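Local coordinates for uncharacterized protein (Bacteroides ovatus, PDB 3P02), which is of unknown function, although its N-terminal region belongs to an E-set, probably immunoglobulin-like, family, at residues D54-L66 against S119-D131. Residues are numbered along the deposited sequence; the frame is centred on the assembly and turned at random. Where two conformers were deposited one is given.
With EDO (1,2-ethanediol), chain E.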
ATOM      1  N   ASP A  54      11.881 -14.179 -34.341  1.00 26.79           N
ATOM      2  CA  ASP A  54      11.807 -14.230 -32.869  1.00 24.80           C
ATOM      3  C   ASP A  54      12.407 -12.960 -32.292  1.00 27.36           C
ATOM      4  O   ASP A  54      13.384 -12.430 -32.838  1.00 27.93           O
ATOM      5  CB  ASP A  54      12.526 -15.460 -32.305  1.00 25.81           C
ATOM      6  CG  ASP A  54      11.821 -16.792 -32.476  1.00 26.73           C
ATOM      7  OD1 ASP A  54      10.771 -16.839 -33.176  1.00 24.69           O
ATOM      8  OD2 ASP A  54      12.324 -17.788 -31.945  1.00 31.07           O
ATOM      9  N   ARG A  55      11.790 -12.433 -31.232  1.00 20.71           N
ATOM     10  CA  ARG A  55      12.250 -11.187 -30.609  1.00 19.85           C
ATOM     11  C   ARG A  55      12.972 -11.490 -29.326  1.00 23.86           C
ATOM     12  O   ARG A  55      12.402 -12.171 -28.481  1.00 23.08           O
ATOM     13  CB  ARG A  55      11.055 -10.238 -30.303  1.00 18.50           C
ATOM     14  CG  ARG A  55      10.051 -10.009 -31.455  1.00 25.70           C
ATOM     15  CD  ARG A  55      10.602  -9.195 -32.617  1.00 28.40           C
ATOM     16  NE  ARG A  55      10.547  -7.759 -32.318  1.00 32.05           N
ATOM     17  CZ  ARG A  55       9.538  -6.955 -32.643  1.00 39.98           C
ATOM     18  NH1 ARG A  55       8.491  -7.427 -33.307  1.00 31.87           N
ATOM     19  NH2 ARG A  55       9.577  -5.669 -32.322  1.00 26.24           N
ATOM     20  N   LEU A  56      14.207 -10.986 -29.152  1.00 22.48           N
ATOM     21  CA  LEU A  56      14.889 -11.132 -27.870  1.00 23.61           C
ATOM     22  C   LEU A  56      14.723  -9.796 -27.129  1.00 24.72           C
ATOM     23  O   LEU A  56      15.256  -8.751 -27.513  1.00 23.98           O
ATOM     24  CB  LEU A  56      16.349 -11.587 -27.995  1.00 25.35           C
ATOM     25  CG  LEU A  56      17.082 -11.924 -26.670  1.00 31.52           C
ATOM     26  CD1 LEU A  56      16.403 -13.074 -25.904  1.00 32.00           C
ATOM     27  CD2 LEU A  56      18.539 -12.289 -26.937  1.00 37.64           C
ATOM     28  N   VAL A  57      13.896  -9.839 -26.092  1.00 20.43           N
ATOM     29  CA  VAL A  57      13.497  -8.662 -25.343  1.00 20.20           C
ATOM     30  C   VAL A  57      14.278  -8.556 -24.050  1.00 20.66           C
ATOM     31  O   VAL A  57      14.522  -9.583 -23.413  1.00 19.66           O
ATOM     32  CB  VAL A  57      11.972  -8.790 -25.069  1.00 25.77           C
ATOM     33  CG1 VAL A  57      11.420  -7.504 -24.521  1.00 26.32           C
ATOM     34  CG2 VAL A  57      11.225  -9.166 -26.352  1.00 25.97           C
ATOM     35  N   SER A  58      14.694  -7.323 -23.694  1.00 14.89           N
ATOM     36  CA  SER A  58      15.407  -7.088 -22.442  0.50 13.99           C
ATOM     37  C   SER A  58      14.570  -6.217 -21.520  1.00 17.05           C
ATOM     38  O   SER A  58      13.822  -5.348 -21.987  1.00 17.49           O
ATOM     39  CB  SER A  58      16.779  -6.460 -22.674  0.50 18.12           C
ATOM     40  OG  SER A  58      16.730  -5.062 -22.879  0.50 27.68           O
ATOM     41  N   PHE A  59      14.686  -6.477 -20.224  1.00 12.64           N
ATOM     42  CA  PHE A  59      13.967  -5.737 -19.183  1.00 13.36           C
ATOM     43  C   PHE A  59      14.973  -5.235 -18.203  1.00 20.99           C
ATOM     44  O   PHE A  59      15.854  -5.989 -17.775  1.00 21.69           O
ATOM     45  CB  PHE A  59      12.953  -6.642 -18.477  1.00 14.40           C
ATOM     46  CG  PHE A  59      11.989  -7.308 -19.420  1.00 16.24           C
ATOM     47  CD1 PHE A  59      10.875  -6.628 -19.892  1.00 19.20           C
ATOM     48  CD2 PHE A  59      12.171  -8.629 -19.803  1.00 17.83           C
ATOM     49  CE1 PHE A  59       9.959  -7.261 -20.735  1.00 20.10           C
ATOM     50  CE2 PHE A  59      11.277  -9.247 -20.678  1.00 21.98           C
ATOM     51  CZ  PHE A  59      10.178  -8.558 -21.142  1.00 20.36           C
ATOM     52  N   SER A  60      14.850  -3.983 -17.819  1.00 17.25           N
ATOM     53  CA  SER A  60      15.807  -3.458 -16.877  1.00 18.08           C
ATOM     54  C   SER A  60      15.173  -2.469 -15.967  1.00 20.86           C
ATOM     55  O   SER A  60      14.184  -1.816 -16.319  1.00 16.62           O
ATOM     56  CB  SER A  60      16.964  -2.789 -17.617  1.00 23.18           C
ATOM     57  OG  SER A  60      16.536  -1.602 -18.262  1.00 31.92           O
ATOM     58  N   LEU A  61      15.796  -2.316 -14.801  1.00 18.53           N
ATOM     59  CA  LEU A  61      15.449  -1.273 -13.869  1.00 18.12           C
ATOM     60  C   LEU A  61      15.793   0.043 -14.566  1.00 21.32           C
ATOM     61  O   LEU A  61      16.910   0.179 -15.093  1.00 22.36           O
ATOM     62  CB  LEU A  61      16.273  -1.487 -12.599  1.00 18.42           C
ATOM     63  CG  LEU A  61      16.210  -0.378 -11.568  1.00 23.31           C
ATOM     64  CD1 LEU A  61      14.913  -0.455 -10.798  1.00 21.61           C
ATOM     65  CD2 LEU A  61      17.397  -0.477 -10.628  1.00 28.62           C
ATOM     66  N   ARG A  62      14.832   0.971 -14.656  1.00 16.91           N
ATOM     67  CA  ARG A  62      15.052   2.237 -15.361  1.00 17.70           C
ATOM     68  C   ARG A  62      15.451   3.307 -14.327  1.00 20.88           C
ATOM     69  O   ARG A  62      14.632   3.783 -13.540  1.00 19.99           O
ATOM     70  CB  ARG A  62      13.796   2.565 -16.175  1.00 19.76           C
ATOM     71  CG  ARG A  62      13.973   3.682 -17.165  1.00 18.11           C
ATOM     72  CD  ARG A  62      15.099   3.492 -18.172  1.00 11.57           C
ATOM     73  NE  ARG A  62      15.429   4.841 -18.640  1.00 14.95           N
ATOM     74  CZ  ARG A  62      16.135   5.134 -19.724  1.00 16.90           C
ATOM     75  NH1 ARG A  62      16.566   4.161 -20.536  1.00 14.50           N
ATOM     76  NH2 ARG A  62      16.397   6.404 -20.029  1.00 16.44           N
ATOM     77  N   ASP A  63      16.755   3.641 -14.319  1.00 18.96           N
ATOM     78  CA  ASP A  63      17.400   4.495 -13.324  0.50 18.70           C
ATOM     79  C   ASP A  63      16.930   5.974 -13.294  1.00 23.23           C
ATOM     80  O   ASP A  63      17.137   6.634 -12.278  1.00 24.16           O
ATOM     81  CB  ASP A  63      18.921   4.417 -13.518  0.50 20.51           C
ATOM     82  CG  ASP A  63      19.476   3.008 -13.313  0.50 24.83           C
ATOM     83  OD1 ASP A  63      19.017   2.318 -12.378  0.50 19.91           O
ATOM     84  OD2 ASP A  63      20.372   2.600 -14.090  0.50 31.98           O
ATOM     85  N   ASP A  64      16.293   6.499 -14.380  1.00 17.27           N
ATOM     86  CA  ASP A  64      15.878   7.926 -14.362  1.00 14.04           C
ATOM     87  C   ASP A  64      14.364   8.183 -14.192  1.00 16.93           C
ATOM     88  O   ASP A  64      13.939   9.340 -14.068  1.00 15.35           O
ATOM     89  CB  ASP A  64      16.302   8.590 -15.690  1.00 14.13           C
ATOM     90  CG  ASP A  64      15.661   7.963 -16.923  1.00 15.38           C
ATOM     91  OD1 ASP A  64      15.021   6.893 -16.781  1.00 15.80           O
ATOM     92  OD2 ASP A  64      15.932   8.444 -18.044  1.00 15.49           O
ATOM     93  N   THR A  65      13.541   7.121 -14.231  1.00 14.28           N
ATOM     94  CA  THR A  65      12.084   7.282 -14.211  1.00 14.06           C
ATOM     95  C   THR A  65      11.537   7.945 -12.979  1.00 16.64           C
ATOM     96  O   THR A  65      10.718   8.865 -13.103  1.00 18.50           O
ATOM     97  CB  THR A  65      11.406   5.906 -14.310  1.00 18.29           C
ATOM     98  OG1 THR A  65      11.940   5.218 -15.429  1.00 15.30           O
ATOM     99  CG2 THR A  65       9.887   6.010 -14.410  1.00 16.38           C
ATOM    100  N   LEU A  66      11.944   7.475 -11.802  1.00 15.33           N
ATOM    101  CA  LEU A  66      11.354   7.983 -10.571  1.00 14.81           C
ATOM    102  C   LEU A  66      11.633   9.419 -10.327  1.00 17.15           C
ATOM    103  O   LEU A  66      10.736  10.106  -9.814  1.00 15.57           O
ATOM    104  CB  LEU A  66      11.777   7.177  -9.347  1.00 14.42           C
ATOM    105  CG  LEU A  66      11.240   5.754  -9.301  1.00 17.68           C
ATOM    106  CD1 LEU A  66      11.677   5.087  -8.007  1.00 16.80           C
ATOM    107  CD2 LEU A  66       9.697   5.725  -9.501  1.00 18.10           C
ATOM    108  N   SER A 119       5.790   2.436   5.821  1.00  9.22           N
ATOM    109  CA  SER A 119       5.555   3.867   6.020  1.00  9.42           C
ATOM    110  C   SER A 119       6.054   4.672   4.785  1.00 12.83           C
ATOM    111  O   SER A 119       5.800   5.881   4.664  1.00 11.82           O
ATOM    112  CB  SER A 119       6.251   4.379   7.287  1.00 12.40           C
ATOM    113  OG  SER A 119       7.663   4.410   7.119  1.00 14.67           O
ATOM    114  N   GLN A 120       6.798   3.991   3.883  1.00  9.94           N
ATOM    115  CA  GLN A 120       7.376   4.589   2.686  1.00  9.88           C
ATOM    116  C   GLN A 120       6.656   4.114   1.451  1.00 12.65           C
ATOM    117  O   GLN A 120       6.111   3.017   1.471  1.00 12.10           O
ATOM    118  CB  GLN A 120       8.855   4.198   2.580  1.00 11.05           C
ATOM    119  CG  GLN A 120       9.646   4.447   3.866  1.00 12.14           C
ATOM    120  CD  GLN A 120       9.737   5.914   4.176  1.00 22.67           C
ATOM    121  OE1 GLN A 120      10.349   6.674   3.416  1.00 21.30           O
ATOM    122  NE2 GLN A 120       9.080   6.361   5.275  1.00 12.49           N
ATOM    123  N   LYS A 121       6.635   4.930   0.385  1.00 11.33           N
ATOM    124  CA  LYS A 121       6.009   4.532  -0.891  1.00 10.24           C
ATOM    125  C   LYS A 121       7.112   3.986  -1.770  1.00 12.46           C
ATOM    126  O   LYS A 121       8.017   4.742  -2.123  1.00 13.92           O
ATOM    127  CB  LYS A 121       5.310   5.728  -1.594  1.00 13.53           C
ATOM    128  CG  LYS A 121       4.053   6.196  -0.882  1.00 25.10           C
ATOM    129  CD  LYS A 121       3.177   7.136  -1.732  1.00 28.73           C
ATOM    130  CE  LYS A 121       3.937   8.370  -2.138  1.00 22.80           C
ATOM    131  NZ  LYS A 121       3.044   9.497  -2.549  1.00 14.30           N
ATOM    132  N   TRP A 122       7.065   2.700  -2.095  1.00 10.01           N
ATOM    133  CA  TRP A 122       8.114   2.078  -2.896  1.00 10.05           C
ATOM    134  C   TRP A 122       7.669   1.892  -4.324  1.00 12.22           C
ATOM    135  O   TRP A 122       6.489   1.607  -4.580  1.00 11.47           O
ATOM    136  CB  TRP A 122       8.488   0.712  -2.286  1.00  8.28           C
ATOM    137  CG  TRP A 122       8.928   0.816  -0.856  1.00  9.35           C
ATOM    138  CD1 TRP A 122       8.170   0.587   0.258  1.00 12.11           C
ATOM    139  CD2 TRP A 122      10.222   1.224  -0.392  1.00  8.93           C
ATOM    140  NE1 TRP A 122       8.912   0.837   1.392  1.00 12.73           N
ATOM    141  CE2 TRP A 122      10.180   1.222   1.023  1.00 12.63           C
ATOM    142  CE3 TRP A 122      11.415   1.621  -1.041  1.00 10.02           C
ATOM    143  CZ2 TRP A 122      11.288   1.564   1.804  1.00 11.23           C
ATOM    144  CZ3 TRP A 122      12.517   1.979  -0.267  1.00 10.90           C
ATOM    145  CH2 TRP A 122      12.447   1.954   1.137  1.00 11.66           C
ATOM    146  N   ALA A 123       8.609   1.959  -5.252  1.00  9.77           N
ATOM    147  CA  ALA A 123       8.230   1.724  -6.639  1.00  9.35           C
ATOM    148  C   ALA A 123       9.342   1.038  -7.398  1.00 11.11           C
ATOM    149  O   ALA A 123      10.516   1.260  -7.141  1.00 10.96           O
ATOM    150  CB  ALA A 123       7.847   3.048  -7.321  1.00 10.52           C
ATOM    151  N   LEU A 124       8.953   0.234  -8.381  1.00  8.38           N
ATOM    152  CA  LEU A 124       9.874  -0.490  -9.240  1.00  7.52           C
ATOM    153  C   LEU A 124       9.655  -0.029 -10.703  1.00 10.96           C
ATOM    154  O   LEU A 124       8.631  -0.371 -11.311  1.00 10.43           O
ATOM    155  CB  LEU A 124       9.655  -2.015  -9.083  1.00  8.28           C
ATOM    156  CG  LEU A 124      10.480  -2.909 -10.004  1.00 12.82           C
ATOM    157  CD1 LEU A 124      12.004  -2.698  -9.794  1.00 13.50           C
ATOM    158  CD2 LEU A 124      10.084  -4.393  -9.832  1.00 13.33           C
ATOM    159  N   PRO A 125      10.585   0.812 -11.218  1.00 10.43           N
ATOM    160  CA  PRO A 125      10.443   1.331 -12.585  1.00 10.22           C
ATOM    161  C   PRO A 125      11.149   0.403 -13.579  1.00 14.99           C
ATOM    162  O   PRO A 125      12.334   0.124 -13.425  1.00 13.75           O
ATOM    163  CB  PRO A 125      11.109   2.719 -12.479  1.00 11.22           C
ATOM    164  CG  PRO A 125      12.235   2.520 -11.486  1.00 13.52           C
ATOM    165  CD  PRO A 125      11.769   1.388 -10.533  1.00 10.48           C
ATOM    166  N   LEU A 126      10.421  -0.121 -14.569  1.00 12.26           N
ATOM    167  CA  LEU A 126      10.982  -1.103 -15.500  1.00 11.33           C
ATOM    168  C   LEU A 126      10.812  -0.694 -16.916  1.00 13.68           C
ATOM    169  O   LEU A 126       9.710  -0.288 -17.274  1.00 13.69           O
ATOM    170  CB  LEU A 126      10.243  -2.458 -15.337  1.00 12.88           C
ATOM    171  CG  LEU A 126      10.186  -3.038 -13.955  1.00 18.31           C
ATOM    172  CD1 LEU A 126       9.300  -4.263 -13.945  1.00 19.93           C
ATOM    173  CD2 LEU A 126      11.570  -3.413 -13.492  1.00 21.12           C
ATOM    174  N   LYS A 127      11.834  -0.890 -17.744  1.00 10.31           N
ATOM    175  CA  LYS A 127      11.681  -0.568 -19.156  1.00  9.85           C
ATOM    176  C   LYS A 127      11.949  -1.804 -19.996  1.00 13.87           C
ATOM    177  O   LYS A 127      12.825  -2.592 -19.664  1.00 13.26           O
ATOM    178  CB  LYS A 127      12.649   0.571 -19.568  1.00 11.65           C
ATOM    179  CG  LYS A 127      12.493   0.986 -21.041  1.00 15.64           C
ATOM    180  CD  LYS A 127      13.303   2.215 -21.412  1.00 14.74           C
ATOM    181  CE  LYS A 127      13.032   2.593 -22.845  1.00 14.76           C
ATOM    182  NZ  LYS A 127      13.890   3.737 -23.291  1.00 11.84           N
ATOM    183  N   VAL A 128      11.216  -1.938 -21.091  1.00 11.83           N
ATOM    184  CA  VAL A 128      11.387  -3.014 -22.056  1.00 12.46           C
ATOM    185  C   VAL A 128      12.099  -2.425 -23.286  1.00 16.83           C
ATOM    186  O   VAL A 128      11.765  -1.307 -23.711  1.00 16.16           O
ATOM    187  CB  VAL A 128      10.044  -3.755 -22.397  1.00 16.18           C
ATOM    188  CG1 VAL A 128       8.971  -2.818 -22.951  1.00 16.71           C
ATOM    189  CG2 VAL A 128      10.292  -4.927 -23.349  1.00 16.13           C
ATOM    190  N   CYS A 129      13.085  -3.183 -23.848  1.00 16.10           N
ATOM    191  CA  CYS A 129      13.922  -2.782 -24.982  0.50 19.62           C
ATOM    192  C   CYS A 129      14.251  -4.003 -25.841  1.00 21.08           C
ATOM    193  O   CYS A 129      14.041  -5.126 -25.407  1.00 18.14           O
ATOM    194  CB  CYS A 129      15.199  -2.143 -24.434  0.50 22.09           C
ATOM    195  SG  CYS A 129      16.101  -1.114 -25.614  0.50 28.06           S
ATOM    196  N   GLU A 130      14.831  -3.784 -27.001  1.00 22.26           N
ATOM    197  CA  GLU A 130      15.387  -4.778 -27.901  1.00 23.72           C
ATOM    198  C   GLU A 130      16.765  -4.262 -28.209  1.00 34.77           C
ATOM    199  O   GLU A 130      16.884  -3.081 -28.564  1.00 33.03           O
ATOM    200  CB  GLU A 130      14.563  -4.974 -29.172  1.00 24.32           C
ATOM    201  CG  GLU A 130      13.272  -5.717 -28.949  1.00 21.69           C
ATOM    202  CD  GLU A 130      12.530  -5.869 -30.251  1.00 34.03           C
ATOM    203  OE1 GLU A 130      11.868  -4.899 -30.687  1.00 26.28           O
ATOM    204  OE2 GLU A 130      12.679  -6.941 -30.877  1.00 27.72           O
ATOM    205  N   ASP A 131      17.798  -5.023 -27.808  0.50 34.67           N
ATOM    206  CA  ASP A 131      19.196  -4.614 -27.945  0.50 36.02           C
ATOM    207  C   ASP A 131      19.709  -4.896 -29.354  0.50 41.03           C
ATOM    208  O   ASP A 131      19.693  -3.996 -30.192  0.50 41.04           O
ATOM    209  CB  ASP A 131      20.078  -5.303 -26.885  0.50 38.02           C
ATOM    210  CG  ASP A 131      19.877  -4.818 -25.451  0.50 49.29           C
ATOM    211  OD1 ASP A 131      19.264  -3.738 -25.261  0.50 49.25           O
ATOM    212  OD2 ASP A 131      20.353  -5.503 -24.521  0.50 55.51           O
TER
HETATM  213  C1  EDO E   4      16.839   2.280 -23.337  1.00 75.97           C
HETATM  214  O1  EDO E   4      16.535   3.198 -24.389  1.00 77.08           O
HETATM  215  C2  EDO E   4      18.191   1.619 -23.559  1.00 75.77           C
HETATM  216  O2  EDO E   4      18.388   0.638 -22.534  1.00 82.83           O
HETATM  217  O   HOH W   1      14.610  -8.706 -31.064  1.00 25.39           O
HETATM  218  O   HOH W   2      17.372  -7.331 -26.247  1.00 36.35           O
HETATM  219  O   HOH W   3      15.460  -2.600 -20.922  1.00 26.94           O
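Ser58 and Ser60 pair through their backbones with Cys129 and Lys127, joining strands 55-61 and 122-130 as antiparallel neighbours in one sheet of a β-sandwich consistent with the E-set class. Each is a hydrogen-bonded pair, with Ser58 N donating to Cys129 O at 2.9 Å, and the run is continued by Arg62 N, which reaches Pro125 O from above the carbonyl plane. Phe59, Leu61, Leu126 and Val128 share the face turned to the interior. There the Phe59 ring lies alongside Val128, CE1 3.5 Å from CG2, while Val128 also packs on Ile13 and Phe15 of the facing sheet. Pro125 packs on the end of strand 55-61 and the helix start that follows: its CD meets Leu61 CD1, its CB Thr65 CB at 3.7 Å, and its CG Leu66 CG.

At the far end Arg55 grips Glu130 side-on, NE to OE2 at 2.7 Å and NH2 to OE1 at 2.9 Å, the two planes 32° apart. The guanidinium gets there because the arginine chain bends at both chi2 (-70°) and chi3 (-81°). OE1 also hydrogen-bonds to Tyr136 OH, and water 1 links OE2 to Leu56 N. A methionine in place of Arg55 would probably leave the Glu130 carboxylate without its charged mate and freer to turn.

Lys127, on the opposite face, runs fully extended beside Arg62. CB meets Arg62 CB and CD; CD sits 3.9 Å from Arg62 CD and just as near NH1; CE passes C1 and O1 of an ethanediol probably taken up from the crystallisation liquor. NZ, hydrogen-bonded to Tyr136 O, stands near Arg62 NH1, a like-charge approach probably eased by Asp64, which holds Arg62 through NE and NH2. The same NZ makes a weak hydrogen bond to ethanediol O1 at 2.9 Å.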